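PDB 4ZVB: diguanylate cyclase DosC from Escherichia coli, which probably makes cyclic di-GMP from two GTP molecules under the control of oxygen sensed at the haem of its globin domain. Local coordinates for residues A33-L38 with A68-I73; D10-L15 with I144-E149. All coordinates share one frame; numbering follows the deposited sequence.

Interaction 1 (A33-L38 with A68-I73). With HEM (protoporphyrin IX containing Fe), chain E.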
ATOM      1  N   ALA A  33      11.142  -8.750  16.527  1.00 27.95           N
ATOM      2  CA  ALA A  33      11.508 -10.156  16.394  1.00 39.16           C
ATOM      3  C   ALA A  33      11.892 -10.549  14.969  1.00 39.34           C
ATOM      4  O   ALA A  33      12.643 -11.504  14.769  1.00 30.82           O
ATOM      5  CB  ALA A  33      10.368 -11.039  16.884  1.00 31.09           C
ATOM      6  N   HIS A  34      11.386  -9.821  13.979  1.00 39.22           N
ATOM      7  CA  HIS A  34      11.558 -10.238  12.590  1.00 37.40           C
ATOM      8  C   HIS A  34      12.129  -9.163  11.668  1.00 37.04           C
ATOM      9  O   HIS A  34      12.209  -9.370  10.458  1.00 33.30           O
ATOM     10  CB  HIS A  34      10.220 -10.724  12.027  1.00 30.97           C
ATOM     11  CG  HIS A  34       9.624 -11.866  12.789  1.00 37.16           C
ATOM     12  ND1 HIS A  34       8.683 -11.690  13.779  1.00 40.48           N
ATOM     13  CD2 HIS A  34       9.836 -13.201  12.704  1.00 39.83           C
ATOM     14  CE1 HIS A  34       8.340 -12.867  14.272  1.00 44.42           C
ATOM     15  NE2 HIS A  34       9.026 -13.800  13.637  1.00 41.08           N
ATOM     16  N   ALA A  35      12.524  -8.025  12.230  1.00 34.98           N
ATOM     17  CA  ALA A  35      13.075  -6.936  11.426  1.00 30.35           C
ATOM     18  C   ALA A  35      14.355  -7.352  10.705  1.00 30.07           C
ATOM     19  O   ALA A  35      14.610  -6.917   9.582  1.00 29.98           O
ATOM     20  CB  ALA A  35      13.337  -5.715  12.290  1.00 32.24           C
ATOM     21  N   HIS A  36      15.152  -8.198  11.351  1.00 36.07           N
ATOM     22  CA  HIS A  36      16.394  -8.675  10.756  1.00 36.40           C
ATOM     23  C   HIS A  36      16.118  -9.487   9.497  1.00 38.53           C
ATOM     24  O   HIS A  36      16.757  -9.280   8.466  1.00 41.12           O
ATOM     25  CB  HIS A  36      17.191  -9.511  11.757  1.00 40.36           C
ATOM     26  CG  HIS A  36      18.502 -10.002  11.222  1.00 42.46           C
ATOM     27  ND1 HIS A  36      19.438  -9.161  10.663  1.00 41.40           N
ATOM     28  CD2 HIS A  36      19.029 -11.248  11.161  1.00 42.08           C
ATOM     29  CE1 HIS A  36      20.488  -9.867  10.279  1.00 41.76           C
ATOM     30  NE2 HIS A  36      20.265 -11.135  10.570  1.00 48.90           N
ATOM     31  N   TYR A  37      15.165 -10.410   9.585  1.00 30.94           N
ATOM     32  CA  TYR A  37      14.773 -11.206   8.427  1.00 32.40           C
ATOM     33  C   TYR A  37      14.141 -10.343   7.342  1.00 30.02           C
ATOM     34  O   TYR A  37      14.471 -10.477   6.164  1.00 26.78           O
ATOM     35  CB  TYR A  37      13.798 -12.315   8.830  1.00 31.13           C
ATOM     36  CG  TYR A  37      12.964 -12.815   7.670  1.00 35.61           C
ATOM     37  CD1 TYR A  37      13.514 -13.638   6.697  1.00 31.46           C
ATOM     38  CD2 TYR A  37      11.629 -12.451   7.542  1.00 35.60           C
ATOM     39  CE1 TYR A  37      12.758 -14.089   5.631  1.00 28.98           C
ATOM     40  CE2 TYR A  37      10.865 -12.897   6.478  1.00 37.59           C
ATOM     41  CZ  TYR A  37      11.435 -13.716   5.528  1.00 35.48           C
ATOM     42  OH  TYR A  37      10.679 -14.162   4.468  1.00 36.23           O
ATOM     43  N   LEU A  38      13.227  -9.466   7.745  1.00 34.27           N
ATOM     44  CA  LEU A  38      12.527  -8.608   6.797  1.00 31.07           C
ATOM     45  C   LEU A  38      13.494  -7.731   6.010  1.00 23.87           C
ATOM     46  O   LEU A  38      13.293  -7.494   4.823  1.00 31.08           O
ATOM     47  CB  LEU A  38      11.501  -7.736   7.526  1.00 22.77           C
ATOM     48  CG  LEU A  38      10.267  -8.466   8.060  1.00 29.88           C
ATOM     49  CD1 LEU A  38       9.423  -7.537   8.916  1.00 28.52           C
ATOM     50  CD2 LEU A  38       9.444  -9.053   6.923  1.00 30.30           C
ATOM     51  N   ALA A  68      19.894  -0.079   8.409  1.00 42.11           N
ATOM     52  CA  ALA A  68      18.978   1.053   8.339  1.00 37.94           C
ATOM     53  C   ALA A  68      17.544   0.596   8.080  1.00 39.76           C
ATOM     54  O   ALA A  68      16.599   1.161   8.629  1.00 31.87           O
ATOM     55  CB  ALA A  68      19.424   2.027   7.260  1.00 31.36           C
ATOM     56  N   MET A  69      17.391  -0.426   7.241  1.00 44.64           N
ATOM     57  CA  MET A  69      16.076  -0.983   6.942  1.00 33.79           C
ATOM     58  C   MET A  69      15.468  -1.585   8.200  1.00 39.14           C
ATOM     59  O   MET A  69      14.279  -1.425   8.469  1.00 38.10           O
ATOM     60  CB  MET A  69      16.171  -2.045   5.845  1.00 37.71           C
ATOM     61  CG  MET A  69      14.828  -2.538   5.332  1.00 37.49           C
ATOM     62  SD  MET A  69      13.867  -1.217   4.575  1.00 50.71           S
ATOM     63  CE  MET A  69      15.038  -0.624   3.358  1.00 39.26           C
ATOM     64  N   GLU A  70      16.304  -2.281   8.963  1.00 37.62           N
ATOM     65  CA  GLU A  70      15.889  -2.901  10.212  1.00 39.35           C
ATOM     66  C   GLU A  70      15.420  -1.847  11.210  1.00 31.69           C
ATOM     67  O   GLU A  70      14.377  -1.999  11.843  1.00 37.54           O
ATOM     68  CB  GLU A  70      17.033  -3.733  10.798  1.00 38.00           C
ATOM     69  CG  GLU A  70      16.671  -4.503  12.055  1.00 40.13           C
ATOM     70  CD  GLU A  70      17.789  -5.412  12.528  1.00 42.01           C
ATOM     71  OE1 GLU A  70      18.802  -5.538  11.806  1.00 33.43           O
ATOM     72  OE2 GLU A  70      17.653  -6.006  13.618  1.00 44.18           O
ATOM     73  N   ARG A  71      16.198  -0.777  11.341  1.00 35.60           N
ATOM     74  CA  ARG A  71      15.852   0.326  12.233  1.00 36.35           C
ATOM     75  C   ARG A  71      14.572   1.024  11.777  1.00 29.11           C
ATOM     76  O   ARG A  71      13.743   1.419  12.596  1.00 28.76           O
ATOM     77  CB  ARG A  71      17.000   1.335  12.309  1.00 40.33           C
ATOM     78  CG  ARG A  71      16.878   2.329  13.451  1.00 42.44           C
ATOM     79  CD  ARG A  71      18.011   3.347  13.439  1.00 48.69           C
ATOM     80  NE  ARG A  71      19.317   2.741  13.685  1.00 51.14           N
ATOM     81  CZ  ARG A  71      20.208   2.471  12.736  1.00 53.30           C
ATOM     82  NH1 ARG A  71      19.937   2.756  11.469  1.00 50.37           N
ATOM     83  NH2 ARG A  71      21.373   1.919  13.052  1.00 53.57           N
ATOM     84  N   TRP A  72      14.424   1.173  10.464  1.00 29.43           N
ATOM     85  CA  TRP A  72      13.252   1.821   9.883  1.00 32.16           C
ATOM     86  C   TRP A  72      11.971   1.060  10.210  1.00 39.98           C
ATOM     87  O   TRP A  72      10.982   1.652  10.645  1.00 30.26           O
ATOM     88  CB  TRP A  72      13.410   1.953   8.365  1.00 31.21           C
ATOM     89  CG  TRP A  72      12.358   2.807   7.719  1.00 28.57           C
ATOM     90  CD1 TRP A  72      12.453   4.134   7.418  1.00 31.01           C
ATOM     91  CD2 TRP A  72      11.055   2.391   7.292  1.00 29.61           C
ATOM     92  NE1 TRP A  72      11.289   4.572   6.831  1.00 31.28           N
ATOM     93  CE2 TRP A  72      10.414   3.520   6.743  1.00 32.07           C
ATOM     94  CE3 TRP A  72      10.366   1.174   7.319  1.00 27.80           C
ATOM     95  CZ2 TRP A  72       9.122   3.469   6.227  1.00 32.03           C
ATOM     96  CZ3 TRP A  72       9.081   1.125   6.808  1.00 32.14           C
ATOM     97  CH2 TRP A  72       8.473   2.265   6.269  1.00 28.55           C
ATOM     98  N   ILE A  73      11.996  -0.252   9.989  1.00 32.72           N
ATOM     99  CA  ILE A  73      10.838  -1.106  10.236  1.00 30.18           C
ATOM    100  C   ILE A  73      10.413  -1.062  11.702  1.00 31.62           C
ATOM    101  O   ILE A  73       9.225  -0.969  12.011  1.00 33.85           O
ATOM    102  CB  ILE A  73      11.120  -2.567   9.831  1.00 33.28           C
ATOM    103  CG1 ILE A  73      11.352  -2.665   8.323  1.00 31.56           C
ATOM    104  CG2 ILE A  73       9.972  -3.474  10.243  1.00 34.02           C
ATOM    105  CD1 ILE A  73      11.798  -4.034   7.860  1.00 32.69           C
TER
HETATM  106  CHA HEM E 201      19.355   4.617   2.043  1.00 36.81           C
HETATM  107  CHB HEM E 201      18.604   2.122  -2.052  1.00 40.09           C
HETATM  108  CHC HEM E 201      13.961   1.550  -0.800  1.00 29.08           C
HETATM  109  CHD HEM E 201      14.943   3.211   3.645  1.00 24.40           C
HETATM  110  C1A HEM E 201      19.575   3.993   0.835  1.00 31.58           C
HETATM  111  C2A HEM E 201      20.829   3.915   0.112  1.00 39.04           C
HETATM  112  C3A HEM E 201      20.617   3.227  -1.014  1.00 40.27           C
HETATM  113  C4A HEM E 201      19.221   2.844  -1.054  1.00 37.15           C
HETATM  114  CMA HEM E 201      21.672   2.893  -2.090  1.00 47.65           C
HETATM  115  CAA HEM E 201      22.184   4.510   0.556  1.00 43.41           C
HETATM  116  CBA HEM E 201      22.735   3.742   1.753  1.00 51.67           C
HETATM  117  CGA HEM E 201      24.176   4.128   1.969  1.00 59.55           C
HETATM  118  O1A HEM E 201      24.720   4.905   1.142  1.00 66.66           O
HETATM  119  O2A HEM E 201      24.781   3.658   2.966  1.00 58.59           O
HETATM  120  C1B HEM E 201      17.281   1.738  -2.070  1.00 35.15           C
HETATM  121  C2B HEM E 201      16.638   0.945  -3.099  1.00 35.62           C
HETATM  122  C3B HEM E 201      15.346   0.788  -2.752  1.00 37.31           C
HETATM  123  C4B HEM E 201      15.148   1.476  -1.494  1.00 33.70           C
HETATM  124  CMB HEM E 201      17.379   0.416  -4.350  1.00 44.95           C
HETATM  125  CAB HEM E 201      14.193   0.035  -3.468  1.00 44.05           C
HETATM  126  CBB HEM E 201      14.321  -0.659  -4.603  1.00 49.61           C
HETATM  127  C1C HEM E 201      13.838   1.876   0.531  1.00 27.13           C
HETATM  128  C2C HEM E 201      12.676   1.629   1.359  1.00 29.04           C
HETATM  129  C3C HEM E 201      12.947   2.091   2.595  1.00 24.24           C
HETATM  130  C4C HEM E 201      14.289   2.640   2.575  1.00 23.31           C
HETATM  131  CMC HEM E 201      11.393   0.949   0.826  1.00 26.59           C
HETATM  132  CAC HEM E 201      12.070   2.089   3.874  1.00 26.44           C
HETATM  133  CBC HEM E 201      10.840   1.569   3.945  1.00 32.24           C
HETATM  134  C1D HEM E 201      16.232   3.701   3.656  1.00 29.17           C
HETATM  135  C2D HEM E 201      16.934   4.168   4.831  1.00 26.67           C
HETATM  136  C3D HEM E 201      18.320   4.607   4.332  1.00 29.91           C
HETATM  137  C4D HEM E 201      18.308   4.365   2.907  1.00 33.43           C
HETATM  138  CMD HEM E 201      16.394   4.204   6.277  1.00 34.69           C
HETATM  139  CAD HEM E 201      19.483   5.195   5.162  1.00 42.89           C
HETATM  140  CBD HEM E 201      19.052   6.520   5.783  1.00 50.07           C
HETATM  141  CGD HEM E 201      20.211   7.147   6.512  1.00 55.32           C
HETATM  142  O1D HEM E 201      20.012   8.221   7.138  1.00 57.55           O
HETATM  143  O2D HEM E 201      21.330   6.575   6.469  1.00 53.17           O
HETATM  144  NA  HEM E 201      18.616   3.332   0.090  1.00 35.30           N
HETATM  145  NB  HEM E 201      16.344   2.044  -1.106  1.00 34.17           N
HETATM  146  NC  HEM E 201      14.801   2.492   1.303  1.00 30.09           N
HETATM  147  ND  HEM E 201      17.070   3.834   2.552  1.00 29.88           N
HETATM  148 FE   HEM E 201      16.664   3.073   0.660  1.00 45.36          FE
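With its CG anti to the backbone N (chi1 -176°) and the chain straight beyond it, E70 reaches along A35 to H36. In I73 it is CG1 that lies beside the backbone N (chi1 -64°), and the extended branch carries CD1 toward L38. These residues join two helices of the protoglobin-type globin fold. The segments run in opposing directions but cross at a marked angle, their axes 8.5 Å apart at the closest. The small side chain of A35 is consistent with this close approach; its CB lies 3.6 Å from E70 CG. The E70 side chain crosses that of H36 at a slant, its carboxylate plane turned 45° from the imidazole. E70 OE1 sits near the ring plane at an edge, but at 3.9 Å from H36 ND1 it is not bonded. Deeper in, I73 CD1 packs on L38 CB at 3.7 Å. The other side of 68-73 meets the haem. The bent M69 side chain brings CE to 3.4 Å from HEM C4C. W72 NE1 is hydrogen-bonded to Q91 OE1, which probably helps to fix the indole. HEM CBC lies over one face of that indole, 3.4 Å from W72 CH2 and offset toward the rim.

Interaction 2 (D10-L15 with I144-E149); sequences DEWTGL and IDIAME
I146 fits against W12, and these two bury the most surface here. The methyl CG2 of I146 makes a CH-pi contact over the face of the W12 five-membered ring, 3.8 Å from its centroid and 10° off its normal. I146 CG1 is anti to the backbone N (chi1 -175°), which places CG2 between N and the carbonyl carbon; a bend at chi2 then brings CD1 near E11. The far end of the indole reaches the next residue, with W12 CH2 3.8 Å from A147 CB. V84, L87 and I88 of helix 84-101 also touch W12. Replacing W12 by an alanine is likely to open a gap between the three helices, leaving I146 CG2 and A147 CB without the indole they pack on. E11 passes alongside I146, its OE1 4.0 Å from I146 CD1, and is salt-bridged to K117 and R113 of the second subunit. E11 OE1 and E149 OE2 are 5.4 Å apart; E149 also pairs with R113 of that subunit, so these basic groups may offset the like charges. With segment axes nearly antiparallel, at 165°, the contact packs the N-terminal helix on the last helix of a protoglobin-type globin domain, beside the subunit interface.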
ATOM      1  N   ASP A  10      -1.394  14.988  11.728  1.00 33.23           N
ATOM      2  CA  ASP A  10      -2.677  14.638  12.328  1.00 39.32           C
ATOM      3  C   ASP A  10      -3.148  13.247  11.911  1.00 44.96           C
ATOM      4  O   ASP A  10      -3.702  12.505  12.722  1.00 45.36           O
ATOM      5  CB  ASP A  10      -3.742  15.672  11.954  1.00 35.29           C
ATOM      6  CG  ASP A  10      -3.472  17.036  12.560  1.00 50.00           C
ATOM      7  OD1 ASP A  10      -2.773  17.105  13.593  1.00 56.19           O
ATOM      8  OD2 ASP A  10      -3.960  18.041  12.002  1.00 52.86           O
ATOM      9  N   GLU A  11      -2.928  12.898  10.647  1.00 37.72           N
ATOM     10  CA  GLU A  11      -3.376  11.609  10.129  1.00 37.16           C
ATOM     11  C   GLU A  11      -2.546  10.455  10.681  1.00 39.17           C
ATOM     12  O   GLU A  11      -3.084   9.400  11.021  1.00 39.88           O
ATOM     13  CB  GLU A  11      -3.326  11.598   8.601  1.00 33.34           C
ATOM     14  CG  GLU A  11      -3.938  10.353   7.981  1.00 41.70           C
ATOM     15  CD  GLU A  11      -3.905  10.376   6.468  1.00 46.08           C
ATOM     16  OE1 GLU A  11      -3.314  11.318   5.899  1.00 51.89           O
ATOM     17  OE2 GLU A  11      -4.467   9.449   5.847  1.00 50.52           O
ATOM     18  N   TRP A  12      -1.236  10.659  10.769  1.00 36.03           N
ATOM     19  CA  TRP A  12      -0.339   9.637  11.295  1.00 36.07           C
ATOM     20  C   TRP A  12      -0.551   9.494  12.800  1.00 41.52           C
ATOM     21  O   TRP A  12      -0.510   8.388  13.341  1.00 42.03           O
ATOM     22  CB  TRP A  12       1.118   9.980  10.976  1.00 38.24           C
ATOM     23  CG  TRP A  12       2.032   8.790  10.966  1.00 33.81           C
ATOM     24  CD1 TRP A  12       1.814   7.581  11.561  1.00 38.30           C
ATOM     25  CD2 TRP A  12       3.301   8.690  10.309  1.00 34.33           C
ATOM     26  NE1 TRP A  12       2.873   6.739  11.326  1.00 33.29           N
ATOM     27  CE2 TRP A  12       3.799   7.395  10.557  1.00 31.29           C
ATOM     28  CE3 TRP A  12       4.067   9.571   9.539  1.00 33.29           C
ATOM     29  CZ2 TRP A  12       5.027   6.959  10.064  1.00 32.03           C
ATOM     30  CZ3 TRP A  12       5.286   9.136   9.048  1.00 37.41           C
ATOM     31  CH2 TRP A  12       5.754   7.842   9.313  1.00 30.53           C
ATOM     32  N   THR A  13      -0.778  10.621  13.467  1.00 42.07           N
ATOM     33  CA  THR A  13      -1.104  10.622  14.887  1.00 42.58           C
ATOM     34  C   THR A  13      -2.418   9.889  15.122  1.00 39.99           C
ATOM     35  O   THR A  13      -2.532   9.073  16.037  1.00 42.05           O
ATOM     36  CB  THR A  13      -1.213  12.056  15.446  1.00 38.30           C
ATOM     37  OG1 THR A  13       0.061  12.705  15.355  1.00 40.38           O
ATOM     38  CG2 THR A  13      -1.664  12.037  16.897  1.00 40.88           C
ATOM     39  N   GLY A  14      -3.404  10.185  14.282  1.00 38.75           N
ATOM     40  CA  GLY A  14      -4.702   9.543  14.365  1.00 39.70           C
ATOM     41  C   GLY A  14      -4.611   8.051  14.114  1.00 47.89           C
ATOM     42  O   GLY A  14      -5.346   7.268  14.712  1.00 45.13           O
ATOM     43  N   LEU A  15      -3.701   7.657  13.229  1.00 45.53           N
ATOM     44  CA  LEU A  15      -3.491   6.248  12.921  1.00 40.23           C
ATOM     45  C   LEU A  15      -3.002   5.485  14.149  1.00 45.40           C
ATOM     46  O   LEU A  15      -3.405   4.346  14.385  1.00 47.91           O
ATOM     47  CB  LEU A  15      -2.493   6.094  11.773  1.00 40.71           C
ATOM     48  CG  LEU A  15      -2.121   4.660  11.386  1.00 48.83           C
ATOM     49  CD1 LEU A  15      -3.357   3.877  10.968  1.00 56.18           C
ATOM     50  CD2 LEU A  15      -1.080   4.659  10.279  1.00 46.15           C
ATOM     51  N   ILE A 144       3.116   1.969   6.854  1.00 31.74           N
ATOM     52  CA  ILE A 144       4.090   1.939   5.769  1.00 34.67           C
ATOM     53  C   ILE A 144       3.630   2.823   4.609  1.00 33.61           C
ATOM     54  O   ILE A 144       4.439   3.485   3.958  1.00 31.01           O
ATOM     55  CB  ILE A 144       4.330   0.495   5.275  1.00 26.73           C
ATOM     56  CG1 ILE A 144       4.958  -0.346   6.390  1.00 29.19           C
ATOM     57  CG2 ILE A 144       5.231   0.479   4.051  1.00 31.85           C
ATOM     58  CD1 ILE A 144       5.110  -1.812   6.042  1.00 25.43           C
ATOM     59  N   ASP A 145       2.322   2.844   4.372  1.00 31.97           N
ATOM     60  CA  ASP A 145       1.751   3.634   3.286  1.00 32.53           C
ATOM     61  C   ASP A 145       1.895   5.135   3.524  1.00 36.76           C
ATOM     62  O   ASP A 145       2.276   5.875   2.618  1.00 41.26           O
ATOM     63  CB  ASP A 145       0.276   3.279   3.084  1.00 36.24           C
ATOM     64  CG  ASP A 145       0.089   1.977   2.326  1.00 40.61           C
ATOM     65  OD1 ASP A 145       1.004   1.593   1.569  1.00 35.95           O
ATOM     66  OD2 ASP A 145      -0.973   1.340   2.487  1.00 40.04           O
ATOM     67  N   ILE A 146       1.586   5.583   4.738  1.00 32.72           N
ATOM     68  CA  ILE A 146       1.694   7.003   5.063  1.00 40.21           C
ATOM     69  C   ILE A 146       3.164   7.425   5.064  1.00 34.07           C
ATOM     70  O   ILE A 146       3.493   8.550   4.692  1.00 31.30           O
ATOM     71  CB  ILE A 146       1.028   7.342   6.426  1.00 32.57           C
ATOM     72  CG1 ILE A 146       1.056   8.850   6.684  1.00 42.08           C
ATOM     73  CG2 ILE A 146       1.691   6.599   7.573  1.00 34.89           C
ATOM     74  CD1 ILE A 146       0.280   9.661   5.674  1.00 46.68           C
ATOM     75  N   ALA A 147       4.045   6.513   5.467  1.00 33.65           N
ATOM     76  CA  ALA A 147       5.478   6.779   5.465  1.00 29.99           C
ATOM     77  C   ALA A 147       6.000   6.905   4.037  1.00 31.03           C
ATOM     78  O   ALA A 147       6.887   7.712   3.759  1.00 31.50           O
ATOM     79  CB  ALA A 147       6.224   5.684   6.210  1.00 32.54           C
ATOM     80  N   MET A 148       5.444   6.100   3.139  1.00 30.17           N
ATOM     81  CA  MET A 148       5.829   6.135   1.732  1.00 31.58           C
ATOM     82  C   MET A 148       5.387   7.444   1.084  1.00 31.62           C
ATOM     83  O   MET A 148       6.118   8.028   0.284  1.00 35.43           O
ATOM     84  CB  MET A 148       5.237   4.943   0.976  1.00 36.08           C
ATOM     85  CG  MET A 148       5.496   4.974  -0.523  1.00 34.52           C
ATOM     86  SD  MET A 148       4.867   3.522  -1.388  1.00 42.24           S
ATOM     87  CE  MET A 148       3.152   3.532  -0.872  1.00 46.28           C
ATOM     88  N   GLU A 149       4.187   7.897   1.432  1.00 28.17           N
ATOM     89  CA  GLU A 149       3.651   9.142   0.891  1.00 37.09           C
ATOM     90  C   GLU A 149       4.488  10.342   1.320  1.00 31.07           C
ATOM     91  O   GLU A 149       4.755  11.238   0.520  1.00 38.37           O
ATOM     92  CB  GLU A 149       2.198   9.340   1.329  1.00 33.75           C
ATOM     93  CG  GLU A 149       1.623  10.698   0.955  1.00 46.03           C
ATOM     94  CD  GLU A 149       0.114  10.760   1.095  1.00 45.82           C
ATOM     95  OE1 GLU A 149      -0.540   9.703   0.979  1.00 46.10           O
ATOM     96  OE2 GLU A 149      -0.415  11.867   1.324  1.00 39.59           O
TER

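In the fold
The chain starts with helix 6-17, the first half of interaction 2. It continues into helix 21-48, which carries 33-38. Helix 59-77 then returns and closes the short loop of interaction 1, with 29 residues between the segments. Helices 84-101 and 105-124 follow. Segment 144-149 of helix 130-152 closes the long loop of interaction 2, with 128 residues between its two segments. Interaction 1 is therefore nested inside interaction 2. Their centres are 19 Å apart, on opposite sides of the centre of the chain. They still meet through W72 CZ2 and A147 CB, 3.6 Å apart. This links the haem-lining helix 59-77 to the last helix, which faces the second subunit.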